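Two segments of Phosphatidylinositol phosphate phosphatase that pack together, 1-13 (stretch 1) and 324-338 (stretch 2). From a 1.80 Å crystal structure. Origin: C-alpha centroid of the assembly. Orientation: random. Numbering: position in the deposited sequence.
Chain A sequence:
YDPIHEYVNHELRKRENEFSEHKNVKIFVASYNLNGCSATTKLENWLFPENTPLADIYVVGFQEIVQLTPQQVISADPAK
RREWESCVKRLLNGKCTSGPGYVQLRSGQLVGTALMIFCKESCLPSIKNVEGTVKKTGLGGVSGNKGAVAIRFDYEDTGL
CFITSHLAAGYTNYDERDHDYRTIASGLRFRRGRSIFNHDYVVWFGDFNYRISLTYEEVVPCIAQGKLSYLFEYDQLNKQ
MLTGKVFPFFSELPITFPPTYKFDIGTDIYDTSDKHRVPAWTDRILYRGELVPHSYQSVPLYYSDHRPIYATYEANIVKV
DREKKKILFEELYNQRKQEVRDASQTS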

# COMPACT_ATOMS: atom_id res chain seq x y z
N TYR A 1 -32.96 -7.64 -16.58
CA TYR A 1 -32.13 -8.41 -17.56
C TYR A 1 -32.56 -8.23 -19.02
O TYR A 1 -33.74 -8.38 -19.36
N ASP A 2 -31.59 -7.91 -19.89
CA ASP A 2 -31.83 -7.69 -21.32
C ASP A 2 -30.75 -8.41 -22.14
O ASP A 2 -29.60 -7.99 -22.16
N PRO A 3 -31.14 -9.50 -22.82
CA PRO A 3 -30.28 -10.33 -23.66
C PRO A 3 -29.47 -9.56 -24.69
O PRO A 3 -28.31 -9.88 -24.93
N ILE A 4 -30.10 -8.57 -25.32
CA ILE A 4 -29.42 -7.76 -26.34
C ILE A 4 -28.28 -6.96 -25.71
O ILE A 4 -27.20 -6.84 -26.28
N HIS A 5 -28.54 -6.40 -24.52
CA HIS A 5 -27.54 -5.61 -23.80
C HIS A 5 -26.34 -6.49 -23.47
O HIS A 5 -25.19 -6.10 -23.66
N GLU A 6 -26.63 -7.69 -22.97
CA GLU A 6 -25.58 -8.65 -22.62
C GLU A 6 -24.74 -8.97 -23.85
O GLU A 6 -23.51 -8.99 -23.79
N TYR A 7 -25.42 -9.21 -24.97
CA TYR A 7 -24.75 -9.51 -26.24
C TYR A 7 -23.79 -8.38 -26.59
O TYR A 7 -22.62 -8.61 -26.91
N VAL A 8 -24.28 -7.15 -26.51
CA VAL A 8 -23.47 -5.99 -26.83
C VAL A 8 -22.21 -5.89 -25.96
O VAL A 8 -21.11 -5.71 -26.48
N ASN A 9 -22.34 -6.02 -24.65
CA ASN A 9 -21.16 -5.95 -23.77
C ASN A 9 -20.16 -7.02 -24.14
O ASN A 9 -18.95 -6.83 -24.04
N HIS A 10 -20.67 -8.16 -24.59
CA HIS A 10 -19.81 -9.27 -24.94
C HIS A 10 -18.97 -8.97 -26.16
O HIS A 10 -17.77 -9.22 -26.18
N GLU A 11 -19.63 -8.41 -27.18
CA GLU A 11 -18.98 -8.07 -28.45
C GLU A 11 -18.03 -6.91 -28.29
O GLU A 11 -16.90 -6.94 -28.77
N LEU A 12 -18.51 -5.89 -27.59
CA LEU A 12 -17.76 -4.69 -27.33
C LEU A 12 -16.46 -5.01 -26.61
O LEU A 12 -15.44 -4.38 -26.85
N ARG A 13 -16.51 -6.00 -25.74
CA ARG A 13 -15.33 -6.40 -24.98
C ARG A 13 -14.24 -6.86 -25.94
O ARG A 13 -13.05 -6.75 -25.65
N LYS A 324 -17.10 7.73 -27.25
CA LYS A 324 -16.87 6.79 -28.34
C LYS A 324 -17.42 5.39 -28.05
O LYS A 324 -17.88 4.69 -28.96
N LYS A 325 -17.38 4.99 -26.79
CA LYS A 325 -17.88 3.69 -26.37
C LYS A 325 -19.40 3.65 -26.32
O LYS A 325 -19.99 2.62 -26.63
N LYS A 326 -20.02 4.75 -25.92
CA LYS A 326 -21.48 4.76 -25.83
C LYS A 326 -22.07 4.66 -27.24
O LYS A 326 -23.11 4.04 -27.46
N ILE A 327 -21.37 5.26 -28.19
CA ILE A 327 -21.80 5.23 -29.58
C ILE A 327 -21.72 3.80 -30.13
O ILE A 327 -22.70 3.28 -30.68
N LEU A 328 -20.57 3.15 -29.98
CA LEU A 328 -20.45 1.78 -30.45
C LEU A 328 -21.52 0.95 -29.78
O LEU A 328 -22.20 0.19 -30.45
N PHE A 329 -21.69 1.10 -28.47
CA PHE A 329 -22.69 0.33 -27.77
C PHE A 329 -24.07 0.45 -28.40
O PHE A 329 -24.69 -0.56 -28.76
N GLU A 330 -24.56 1.69 -28.53
CA GLU A 330 -25.88 1.92 -29.11
C GLU A 330 -25.97 1.35 -30.54
O GLU A 330 -26.97 0.73 -30.91
N GLU A 331 -24.93 1.55 -31.34
CA GLU A 331 -24.90 1.04 -32.70
C GLU A 331 -25.03 -0.48 -32.69
O GLU A 331 -25.92 -1.03 -33.32
N LEU A 332 -24.15 -1.16 -31.96
CA LEU A 332 -24.20 -2.62 -31.86
C LEU A 332 -25.56 -3.08 -31.36
O LEU A 332 -26.10 -4.06 -31.85
N TYR A 333 -26.10 -2.37 -30.37
CA TYR A 333 -27.39 -2.71 -29.78
C TYR A 333 -28.55 -2.62 -30.79
O TYR A 333 -29.42 -3.49 -30.81
N ASN A 334 -28.56 -1.56 -31.59
CA ASN A 334 -29.59 -1.36 -32.61
C ASN A 334 -29.46 -2.41 -33.70
O ASN A 334 -30.43 -3.06 -34.09
N GLN A 335 -28.24 -2.57 -34.20
CA GLN A 335 -27.99 -3.54 -35.24
C GLN A 335 -28.54 -4.90 -34.80
O GLN A 335 -29.15 -5.61 -35.60
N ARG A 336 -28.33 -5.24 -33.54
CA ARG A 336 -28.82 -6.52 -33.01
C ARG A 336 -30.34 -6.55 -32.84
O ARG A 336 -30.98 -7.57 -33.09
N LYS A 337 -30.92 -5.44 -32.40
CA LYS A 337 -32.36 -5.43 -32.22
C LYS A 337 -33.08 -5.55 -33.56
O LYS A 337 -34.14 -6.18 -33.64
N GLN A 338 -32.50 -4.95 -34.60
CA GLN A 338 -33.07 -4.99 -35.96
C GLN A 338 -32.86 -6.39 -36.54
O GLN A 338 -33.72 -6.93 -37.24

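Two helices, 3-13 and 324-338, cross at 128° between their N-to-C directions, with their axes 9.2 Å apart at closest approach. The nearest CA atoms across the two helices are V8 CA and Y333 CA, 5.9 Å apart.

K324 is out of reach. K325 points sideways, fully extended (t at all four chi angles), and its CG lies 4.3 Å from L12 CD2. K326 points away, and I327 does not reach the partner helix. L328 (chi1 m, chi2 t) points toward it, and its CB meets L12 CD1 at 3.7 Å.

F329 (chi1 t) leaves its helix sideways, but its ring end comes nearer and fits as a knob among V8, H5, N9 and L12. V8 (chi1 t) covers one ring face, with V8 CG1 3.3 Å from F329 CD1. L12 CD2 and N9 OD1 lie at the ring edge. The H5 ring is oblique to it, with planes at 56° and H5 NE2 3.1 Å from F329 CZ.

E330 and E331 make no contact. L332 (m, m) points toward stretch 1; its CB packs on V8 CG1 at 3.7 Å.

Y333 (chi1 t) also starts sideways and brings its ring end nearer. I4 (chi1 m) sets CG2 over one ring face, 3.6 Å from the Y333 ring centroid. At the ring edge, Y333 OH donates a hydrogen bond to D2 OD2 at 2.6 Å. D2 OD1 accepts from I4 N at 3.0 Å, so one carboxylate both caps helix 3-13 and ties it to its neighbour.

N334 points away. R336 (t, p, p) points toward stretch 1. Its CG lies 3.1 Å from I4 CG2, and its guanidinium forms a cation-pi contact over the face of Y7 (chi1 t), R336 CZ to ring centroid 4.2 Å. R336 NE, buried here, has no polar partner. K337 adds a marginal contact, CG to I4 CD1 at 4.3 Å.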

# COMPACT_ATOMS: atom_id res chain seq x y z
CB TYR A 1 -32.15 -9.90 -17.21
CG TYR A 1 -31.37 -10.73 -18.20
CD1 TYR A 1 -32.02 -11.50 -19.16
CD2 TYR A 1 -29.97 -10.64 -18.26
CE1 TYR A 1 -31.30 -12.15 -20.18
CE2 TYR A 1 -29.24 -11.29 -19.27
CZ TYR A 1 -29.91 -12.04 -20.23
OH TYR A 1 -29.20 -12.64 -21.25
CB ASP A 2 -31.82 -6.19 -21.65
CG ASP A 2 -31.84 -5.89 -23.15
OD1 ASP A 2 -32.12 -6.80 -23.97
OD2 ASP A 2 -31.60 -4.73 -23.52
CB PRO A 3 -31.26 -11.31 -24.31
CG PRO A 3 -32.32 -11.46 -23.27
CD PRO A 3 -32.52 -10.03 -22.81
CB ILE A 4 -30.39 -6.75 -27.03
CG1 ILE A 4 -31.62 -7.47 -27.59
CG2 ILE A 4 -29.65 -6.02 -28.15
CD1 ILE A 4 -32.93 -6.68 -27.37
CB HIS A 5 -28.15 -5.04 -22.50
CG HIS A 5 -27.31 -3.97 -21.86
ND1 HIS A 5 -26.04 -4.20 -21.38
CD2 HIS A 5 -27.55 -2.65 -21.68
CE1 HIS A 5 -25.53 -3.07 -20.93
NE2 HIS A 5 -26.42 -2.11 -21.11
CB GLU A 6 -26.25 -9.91 -22.06
CG GLU A 6 -25.32 -11.02 -21.72
CD GLU A 6 -26.08 -12.17 -21.09
OE1 GLU A 6 -26.04 -12.33 -19.86
OE2 GLU A 6 -26.76 -12.90 -21.85
CB TYR A 7 -25.81 -9.67 -27.35
CG TYR A 7 -25.26 -9.52 -28.76
CD1 TYR A 7 -24.70 -10.60 -29.45
CD2 TYR A 7 -25.26 -8.27 -29.39
CE1 TYR A 7 -24.14 -10.44 -30.72
CE2 TYR A 7 -24.70 -8.10 -30.66
CZ TYR A 7 -24.15 -9.19 -31.32
OH TYR A 7 -23.56 -9.01 -32.55
CB VAL A 8 -24.31 -4.67 -26.74
CG1 VAL A 8 -23.46 -3.47 -27.18
CG2 VAL A 8 -25.55 -4.77 -27.63
CB ASN A 9 -21.54 -6.13 -22.29
CG ASN A 9 -22.19 -4.90 -21.71
OD1 ASN A 9 -21.66 -3.81 -21.84
ND2 ASN A 9 -23.34 -5.07 -21.07
CB HIS A 10 -20.64 -10.52 -25.18
CG HIS A 10 -19.81 -11.76 -25.32
ND1 HIS A 10 -19.47 -12.29 -26.54
CD2 HIS A 10 -19.21 -12.53 -24.39
CE1 HIS A 10 -18.70 -13.34 -26.36
NE2 HIS A 10 -18.52 -13.51 -25.06
CB GLU A 11 -20.04 -7.70 -29.49
CG GLU A 11 -20.81 -8.88 -30.04
CD GLU A 11 -19.88 -9.93 -30.65
OE1 GLU A 11 -18.99 -9.55 -31.44
OE2 GLU A 11 -20.05 -11.13 -30.32
CB LEU A 12 -18.62 -3.74 -26.50
CG LEU A 12 -18.54 -2.25 -26.79
CD1 LEU A 12 -18.65 -1.96 -28.27
CD2 LEU A 12 -19.65 -1.56 -26.03
CB ARG A 13 -15.71 -7.53 -24.02
CG ARG A 13 -14.71 -7.76 -22.91
CD ARG A 13 -15.13 -8.91 -22.00
NE ARG A 13 -16.37 -8.62 -21.28
CZ ARG A 13 -16.57 -8.95 -20.00
NH1 ARG A 13 -15.62 -9.59 -19.33
NH2 ARG A 13 -17.72 -8.65 -19.40
CB LYS A 324 -15.38 6.69 -28.66
CG LYS A 324 -15.12 5.88 -29.92
CD LYS A 324 -13.65 5.70 -30.25
CE LYS A 324 -12.92 7.01 -30.50
NZ LYS A 324 -11.49 6.74 -30.89
CB LYS A 325 -17.34 3.31 -24.98
CG LYS A 325 -17.83 1.97 -24.46
CD LYS A 325 -17.49 1.76 -22.99
CE LYS A 325 -18.08 0.46 -22.48
NZ LYS A 325 -18.00 0.30 -21.00
CB LYS A 326 -21.95 6.03 -25.14
CG LYS A 326 -23.20 5.81 -24.28
CD LYS A 326 -24.43 6.51 -24.83
CE LYS A 326 -25.70 6.05 -24.09
NZ LYS A 326 -25.58 6.08 -22.58
CB ILE A 327 -20.94 6.20 -30.41
CG1 ILE A 327 -21.32 7.64 -30.01
CG2 ILE A 327 -21.11 5.94 -31.88
CD1 ILE A 327 -20.32 8.72 -30.44
CB LEU A 328 -19.10 1.17 -30.11
CG LEU A 328 -17.93 1.54 -31.01
CD1 LEU A 328 -16.71 0.72 -30.63
CD2 LEU A 328 -18.30 1.24 -32.47
CB PHE A 329 -22.80 0.74 -26.31
CG PHE A 329 -23.77 -0.09 -25.52
CD1 PHE A 329 -23.32 -1.16 -24.76
CD2 PHE A 329 -25.14 0.19 -25.55
CE1 PHE A 329 -24.21 -1.93 -24.04
CE2 PHE A 329 -26.03 -0.57 -24.83
CZ PHE A 329 -25.58 -1.64 -24.08
CB GLU A 330 -26.21 3.42 -29.10
CG GLU A 330 -26.29 4.06 -27.70
CD GLU A 330 -27.27 3.37 -26.76
OE1 GLU A 330 -28.29 2.80 -27.24
OE2 GLU A 330 -27.04 3.41 -25.52
CB GLU A 331 -23.59 1.48 -33.36
CG GLU A 331 -23.09 0.61 -34.48
CD GLU A 331 -21.76 1.11 -35.00
OE1 GLU A 331 -20.92 0.27 -35.41
OE2 GLU A 331 -21.55 2.35 -34.99
CB LEU A 332 -23.13 -3.13 -30.89
CG LEU A 332 -21.67 -3.31 -31.31
CD1 LEU A 332 -21.52 -4.58 -32.15
CD2 LEU A 332 -21.19 -2.09 -32.07
CB TYR A 333 -27.67 -1.79 -28.59
CG TYR A 333 -28.88 -2.20 -27.79
CD1 TYR A 333 -28.75 -2.92 -26.61
CD2 TYR A 333 -30.17 -1.86 -28.22
CE1 TYR A 333 -29.86 -3.31 -25.87
CE2 TYR A 333 -31.30 -2.24 -27.49
CZ TYR A 333 -31.14 -2.96 -26.32
OH TYR A 333 -32.26 -3.31 -25.58
CB ASN A 334 -29.46 0.01 -33.28
CG ASN A 334 -29.98 1.13 -32.43
OD1 ASN A 334 -30.83 0.93 -31.55
ND2 ASN A 334 -29.50 2.35 -32.70
CB GLN A 335 -26.50 -3.64 -35.51
CG GLN A 335 -26.18 -4.49 -36.69
CD GLN A 335 -24.72 -4.84 -36.74
OE1 GLN A 335 -24.28 -5.77 -36.07
NE2 GLN A 335 -23.96 -4.08 -37.51
CB ARG A 336 -28.11 -6.83 -31.69
CG ARG A 336 -28.91 -7.68 -30.72
CD ARG A 336 -29.25 -9.04 -31.27
NE ARG A 336 -28.07 -9.89 -31.40
CZ ARG A 336 -28.13 -11.20 -31.58
NH1 ARG A 336 -29.31 -11.80 -31.66
NH2 ARG A 336 -27.01 -11.90 -31.67
CB LYS A 337 -32.81 -4.15 -31.50
CG LYS A 337 -34.14 -4.32 -30.80
CD LYS A 337 -34.46 -3.18 -29.85
CE LYS A 337 -34.78 -1.89 -30.60
NZ LYS A 337 -35.31 -0.86 -29.65
CB GLN A 338 -32.40 -3.93 -36.85
CG GLN A 338 -32.70 -4.01 -38.38
CD GLN A 338 -34.14 -3.68 -38.75
OE1 GLN A 338 -35.00 -4.57 -38.85
NE2 GLN A 338 -34.42 -2.39 -38.94